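Local coordinates for surface presentation of antigens protein SpaS (Salmonella typhimurium, PDB 3C01) that takes part, as the C-terminal cytoplasmic part of an inner-membrane type III secretion exporter, in the secretory pathway that Salmonella needs to enter mammalian cells, at residues A31-A34 / Y35-V39. Numbering follows the deposited sequence.
Sequences AVRA and YAEKV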
loop_
_atom_site.group_PDB
_atom_site.type_symbol
_atom_site.label_atom_id
_atom_site.label_comp_id
_atom_site.label_asym_id
_atom_site.label_seq_id
_atom_site.Cartn_x
_atom_site.Cartn_y
_atom_site.Cartn_z
ATOM N N ALA B 31 7.835 2.037 10.899
ATOM C CA ALA B 31 7.223 0.943 11.645
ATOM C C ALA B 31 6.240 0.161 10.770
ATOM O O ALA B 31 6.133 -1.057 10.879
ATOM C CB ALA B 31 6.570 1.445 12.936
ATOM N N VAL B 32 5.558 0.854 9.870
ATOM C CA VAL B 32 4.651 0.211 8.921
ATOM C C VAL B 32 5.384 -0.753 8.035
ATOM O O VAL B 32 4.939 -1.860 7.866
ATOM C CB VAL B 32 3.885 1.259 8.041
ATOM C CG1 VAL B 32 3.195 0.590 6.881
ATOM C CG2 VAL B 32 2.847 2.012 8.892
ATOM N N ARG B 33 6.512 -0.321 7.484
ATOM C CA ARG B 33 7.410 -1.174 6.690
ATOM C C ARG B 33 7.849 -2.386 7.470
ATOM O O ARG B 33 7.816 -3.498 6.960
ATOM C CB ARG B 33 8.678 -0.407 6.363
ATOM C CG ARG B 33 9.084 -0.430 4.946
ATOM C CD ARG B 33 10.356 -1.227 4.627
ATOM N NE ARG B 33 11.187 -0.417 3.742
ATOM C CZ ARG B 33 11.977 -0.862 2.767
ATOM N NH1 ARG B 33 12.111 -2.140 2.473
ATOM N NH2 ARG B 33 12.659 0.013 2.066
ATOM N N ALA B 34 8.316 -2.177 8.699
ATOM C CA ALA B 34 8.820 -3.315 9.486
ATOM C C ALA B 34 7.625 -4.270 9.708
ATOM O O ALA B 34 7.767 -5.468 9.585
ATOM C CB ALA B 34 9.454 -2.856 10.806
ATOM N N TYR B 35 6.431 -3.736 9.957
ATOM C CA TYR B 35 5.319 -4.614 10.271
ATOM C C TYR B 35 4.804 -5.409 9.023
ATOM O O TYR B 35 4.530 -6.575 9.116
ATOM C CB TYR B 35 4.199 -3.831 10.989
ATOM C CG TYR B 35 3.151 -4.761 11.516
ATOM C CD1 TYR B 35 3.308 -5.390 12.747
ATOM C CD2 TYR B 35 2.008 -5.034 10.786
ATOM C CE1 TYR B 35 2.360 -6.273 13.239
ATOM C CE2 TYR B 35 1.058 -5.924 11.268
ATOM C CZ TYR B 35 1.258 -6.555 12.488
ATOM O OH TYR B 35 0.336 -7.436 12.951
ATOM N N ALA B 36 4.689 -4.765 7.865
ATOM C CA ALA B 36 4.335 -5.441 6.636
ATOM C C ALA B 36 5.340 -6.589 6.276
ATOM O O ALA B 36 4.933 -7.687 5.836
ATOM C CB ALA B 36 4.304 -4.463 5.574
ATOM N N GLU B 37 6.635 -6.317 6.483
ATOM C CA GLU B 37 7.667 -7.307 6.269
ATOM C C GLU B 37 7.448 -8.478 7.194
ATOM O O GLU B 37 7.402 -9.589 6.744
ATOM C CB GLU B 37 9.096 -6.706 6.399
ATOM C CG GLU B 37 9.573 -6.028 5.058
ATOM C CD GLU B 37 10.740 -4.948 5.160
ATOM O OE1 GLU B 37 11.008 -4.280 4.099
ATOM O OE2 GLU B 37 11.372 -4.750 6.248
ATOM N N LYS B 38 7.282 -8.224 8.479
ATOM C CA LYS B 38 6.997 -9.264 9.468
ATOM C C LYS B 38 5.774 -10.119 9.122
ATOM O O LYS B 38 5.735 -11.314 9.327
ATOM C CB LYS B 38 6.770 -8.593 10.819
ATOM C CG LYS B 38 6.615 -9.522 12.004
ATOM C CD LYS B 38 6.139 -8.723 13.211
ATOM C CE LYS B 38 5.762 -9.567 14.443
ATOM N NZ LYS B 38 4.436 -8.995 14.991
ATOM N N VAL B 39 4.763 -9.505 8.587
ATOM C CA VAL B 39 3.493 -10.150 8.511
ATOM C C VAL B 39 3.236 -10.665 7.074
ATOM O O VAL B 39 2.204 -11.286 6.825
ATOM C CB VAL B 39 2.438 -9.124 8.988
ATOM C CG1 VAL B 39 1.600 -8.659 7.840
ATOM C CG2 VAL B 39 1.651 -9.673 10.135
#
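Glu37 meets the guanidinium of Arg33 at its edge: OE1 lies in the guanidinium plane, 2.9 Å from NH1, and accepts a nearly straight N-H bond (168°) that is also a salt bridge. The carboxylate is turned 67° against the guanidinium, and NH1 approaches OE1 nearly along its C-O axis. With CG anti to its carbonyl carbon (chi1 -84°) and an extended chain beyond, Glu37 reaches back one turn, while Arg33, bent at chi2 and chi3, carries its guanidinium edge to OE1. With CG anti to the backbone N, Tyr35 carries its ring off the preceding turn; its CB rests 3.4 Å from Ala31 O, and its OH is hydrogen-bonded to an acidic side chain on another protein chain.

Beneath the side chains runs the i to i+4 ladder of an alpha-helix: Tyr35 N to Ala31 O, Ala36 N to Val32 O (2.9 Å), Glu37 N to Arg33 O (3.1 Å) and Lys38 N to Ala34 O (3.0 Å). Val32 and Ala36, one turn apart, form the buried side, touching Val22 and Val43 respectively, so helix 26-39 packs on strands 19-25 and 43-45; with Ala31 they also meet apolar side chains of the other protein chain. Lys38 NZ forms a salt bridge to a sulfate ion, probably from the crystallisation liquor. Arg33 also rests on Val43 and Val45. The Arg33–Glu37 pair thus joins opposite charges across one helical turn, and each probably offsets the other's charge.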